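Local coordinates for protein Rab GDP dissociation inhibitor alpha (Naegleria fowleri, PDB 6C87) that probably binds prenylated Rab GTPases in their GDP-bound form, slowing nucleotide release and keeping them soluble so that they can be recycled between membranes, at residues A[82-87]-A[310-315]. Residues are numbered along the deposited sequence; the frame is centred on the assembly and turned at random.
Sequences IDLIPK and RVICIL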
ATOM      1  N   ILE A  82       4.942   8.946 -39.748  1.00 34.37           N
ATOM      2  CA  ILE A  82       6.249   8.484 -39.297  1.00 35.64           C
ATOM      3  C   ILE A  82       6.535   9.088 -37.926  1.00 37.97           C
ATOM      4  O   ILE A  82       6.771  10.292 -37.799  1.00 37.52           O
ATOM      5  CB  ILE A  82       7.347   8.842 -40.305  1.00 35.42           C
ATOM      6  CG1 ILE A  82       7.108   8.110 -41.628  1.00 38.97           C
ATOM      7  CG2 ILE A  82       8.709   8.495 -39.741  1.00 27.17           C
ATOM      8  CD1 ILE A  82       7.928   8.635 -42.789  1.00 32.55           C
ATOM      9  N   ASP A  83       6.515   8.242 -36.898  1.00 35.57           N
ATOM     10  CA  ASP A  83       6.904   8.650 -35.555  1.00 34.78           C
ATOM     11  C   ASP A  83       8.422   8.737 -35.489  1.00 36.98           C
ATOM     12  O   ASP A  83       9.116   7.736 -35.697  1.00 42.67           O
ATOM     13  CB  ASP A  83       6.376   7.645 -34.533  1.00 41.08           C
ATOM     14  CG  ASP A  83       4.864   7.608 -34.479  1.00 45.49           C
ATOM     15  OD1 ASP A  83       4.230   8.686 -34.534  1.00 52.26           O
ATOM     16  OD2 ASP A  83       4.310   6.494 -34.397  1.00 47.34           O
ATOM     17  N   LEU A  84       8.940   9.930 -35.193  1.00 36.70           N
ATOM     18  CA  LEU A  84      10.389  10.117 -35.167  1.00 33.01           C
ATOM     19  C   LEU A  84      11.043   9.342 -34.031  1.00 40.22           C
ATOM     20  O   LEU A  84      12.228   8.994 -34.123  1.00 37.90           O
ATOM     21  CB  LEU A  84      10.720  11.598 -35.070  1.00 32.87           C
ATOM     22  CG  LEU A  84      10.312  12.433 -36.286  1.00 32.48           C
ATOM     23  CD1 LEU A  84      10.573  13.916 -36.036  1.00 31.57           C
ATOM     24  CD2 LEU A  84      11.073  11.952 -37.494  1.00 33.48           C
ATOM     25  N   ILE A  85      10.306   9.077 -32.956  1.00 43.52           N
ATOM     26  CA  ILE A  85      10.815   8.262 -31.854  1.00 42.04           C
ATOM     27  C   ILE A  85       9.825   7.134 -31.581  1.00 37.36           C
ATOM     28  O   ILE A  85       9.010   7.221 -30.651  1.00 44.18           O
ATOM     29  CB  ILE A  85      11.084   9.116 -30.607  1.00 27.60           C
ATOM     30  CG1 ILE A  85      12.034  10.271 -30.957  1.00 33.34           C
ATOM     31  CG2 ILE A  85      11.672   8.246 -29.505  1.00 27.71           C
ATOM     32  CD1 ILE A  85      12.395  11.193 -29.793  1.00 28.57           C
ATOM     33  N   PRO A  86       9.856   6.062 -32.364  1.00 35.93           N
ATOM     34  CA  PRO A  86       8.857   5.000 -32.203  1.00 35.87           C
ATOM     35  C   PRO A  86       9.216   4.031 -31.085  1.00 38.61           C
ATOM     36  O   PRO A  86      10.371   3.620 -30.930  1.00 37.31           O
ATOM     37  CB  PRO A  86       8.892   4.297 -33.561  1.00 36.05           C
ATOM     38  CG  PRO A  86      10.327   4.446 -33.977  1.00 29.82           C
ATOM     39  CD  PRO A  86      10.761   5.803 -33.496  1.00 34.36           C
ATOM     40  N   LYS A  87       8.200   3.651 -30.309  1.00 35.77           N
ATOM     41  CA  LYS A  87       8.357   2.674 -29.240  1.00 37.61           C
ATOM     42  C   LYS A  87       7.107   1.809 -29.170  1.00 41.37           C
ATOM     43  O   LYS A  87       5.989   2.290 -29.383  1.00 41.84           O
ATOM     44  CB  LYS A  87       8.606   3.342 -27.874  1.00 31.52           C
ATOM     45  CG  LYS A  87       9.912   4.125 -27.751  1.00 36.54           C
ATOM     46  CD  LYS A  87       9.912   4.977 -26.472  1.00 36.01           C
ATOM     47  CE  LYS A  87      11.223   5.745 -26.275  1.00 31.96           C
ATOM     48  NZ  LYS A  87      12.307   4.923 -25.651  1.00 34.16           N
ATOM     49  N   ARG A 310      18.944   7.784 -34.516  1.00 35.02           N
ATOM     50  CA  ARG A 310      17.851   7.010 -35.078  1.00 32.51           C
ATOM     51  C   ARG A 310      17.952   7.124 -36.589  1.00 37.00           C
ATOM     52  O   ARG A 310      18.048   8.236 -37.122  1.00 39.27           O
ATOM     53  CB  ARG A 310      16.498   7.492 -34.559  1.00 34.68           C
ATOM     54  CG  ARG A 310      16.294   7.164 -33.090  1.00 30.52           C
ATOM     55  CD  ARG A 310      15.003   7.725 -32.577  1.00 26.92           C
ATOM     56  NE  ARG A 310      14.829   7.427 -31.165  1.00 32.49           N
ATOM     57  CZ  ARG A 310      15.198   8.234 -30.177  1.00 34.93           C
ATOM     58  NH1 ARG A 310      15.762   9.401 -30.453  1.00 25.80           N
ATOM     59  NH2 ARG A 310      15.000   7.863 -28.914  1.00 30.29           N
ATOM     60  N   VAL A 311      18.029   5.979 -37.262  1.00 29.82           N
ATOM     61  CA  VAL A 311      18.059   5.921 -38.720  1.00 29.93           C
ATOM     62  C   VAL A 311      16.730   5.361 -39.192  1.00 31.00           C
ATOM     63  O   VAL A 311      16.415   4.185 -38.960  1.00 31.23           O
ATOM     64  CB  VAL A 311      19.230   5.081 -39.244  1.00 31.08           C
ATOM     65  CG1 VAL A 311      19.221   5.105 -40.756  1.00 27.11           C
ATOM     66  CG2 VAL A 311      20.544   5.629 -38.719  1.00 33.42           C
ATOM     67  N   ILE A 312      15.984   6.189 -39.906  1.00 32.81           N
ATOM     68  CA  ILE A 312      14.621   5.884 -40.311  1.00 32.82           C
ATOM     69  C   ILE A 312      14.675   5.403 -41.754  1.00 30.21           C
ATOM     70  O   ILE A 312      15.192   6.107 -42.633  1.00 35.10           O
ATOM     71  CB  ILE A 312      13.715   7.112 -40.119  1.00 36.85           C
ATOM     72  CG1 ILE A 312      13.803   7.564 -38.654  1.00 42.37           C
ATOM     73  CG2 ILE A 312      12.279   6.814 -40.491  1.00 30.61           C
ATOM     74  CD1 ILE A 312      13.244   8.946 -38.376  1.00 43.55           C
ATOM     75  N   CYS A 313      14.200   4.176 -41.982  1.00 28.27           N
ATOM     76  CA  CYS A 313      14.329   3.494 -43.264  1.00 33.37           C
ATOM     77  C   CYS A 313      12.965   3.122 -43.819  1.00 35.17           C
ATOM     78  O   CYS A 313      12.152   2.503 -43.122  1.00 38.52           O
ATOM     79  CB  CYS A 313      15.186   2.233 -43.139  1.00 25.37           C
ATOM     80  SG  CYS A 313      16.766   2.495 -42.332  1.00 34.81           S
ATOM     81  N   ILE A 314      12.722   3.498 -45.070  1.00 30.77           N
ATOM     82  CA  ILE A 314      11.544   3.060 -45.803  1.00 36.22           C
ATOM     83  C   ILE A 314      11.920   1.851 -46.649  1.00 39.15           C
ATOM     84  O   ILE A 314      12.827   1.922 -47.491  1.00 42.17           O
ATOM     85  CB  ILE A 314      10.969   4.184 -46.671  1.00 35.26           C
ATOM     86  CG1 ILE A 314      10.590   5.365 -45.769  1.00 26.86           C
ATOM     87  CG2 ILE A 314       9.778   3.647 -47.468  1.00 27.67           C
ATOM     88  CD1 ILE A 314      10.074   6.581 -46.505  1.00 27.79           C
ATOM     89  N   LEU A 315      11.208   0.748 -46.439  1.00 37.12           N
ATOM     90  CA  LEU A 315      11.470  -0.496 -47.140  1.00 32.18           C
ATOM     91  C   LEU A 315      10.270  -0.857 -47.998  1.00 34.37           C
ATOM     92  O   LEU A 315       9.125  -0.541 -47.660  1.00 37.37           O
ATOM     93  CB  LEU A 315      11.767  -1.635 -46.153  1.00 34.65           C
ATOM     94  CG  LEU A 315      12.787  -1.358 -45.041  1.00 29.58           C
ATOM     95  CD1 LEU A 315      12.965  -2.574 -44.152  1.00 34.59           C
ATOM     96  CD2 LEU A 315      14.123  -0.955 -45.649  1.00 26.99           C
TER
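The guanidinium of Arg-310 packs against Ile-85 from the other segment, and its NH2 also makes weak hydrogen bonds to the carbonyl oxygens of Tyr-415 and Asp-416. The methyl CG2 of Ile-85 lies over one face of the planar group, 3.2 Å above the plane and offset toward its rim, with CG2 to NH2 of Arg-310 at 3.4 Å. CG1 of Ile-85 lies over the same face, 3.8 Å from CZ of Arg-310. A branched aliphatic residue suits this place because it covers a flat face while leaving NH2 able to make its weak bonds to the two carbonyl oxygens. The extended chain of Arg-310 from CG to NE carries the charge across and brings CD to 3.4 Å from the carbonyl O of Leu-84. Lys-87 NZ and Arg-310 NH2 are 5.2 Å apart; Asp-416, which forms a salt bridge with Lys-87, probably eases any repulsion between these like charges.

Beside the arginine the contact is purely apolar. With CG1 anti to its carbonyl carbon (chi1 -56°), Ile-312 offers two separate methyls: CD1 meets CD2 of Leu-84 at 3.8 Å, and CG2 meets CG2 of Ile-82 at 4.0 Å. Beta-branching thus lets one strand residue touch two partners.

Arg-310 and Ile-312 point toward 82-87; Val-311 between them does not reach it. This buried joint of the GDP dissociation inhibitor family region links the two-stranded sheet 53-54/82-83 and its following loop to the large mixed sheet, where strand 302-315 runs between antiparallel neighbours 360-367 and 389-400. Helix 56-64 packs Met-59 against both Ile-82 and Leu-84.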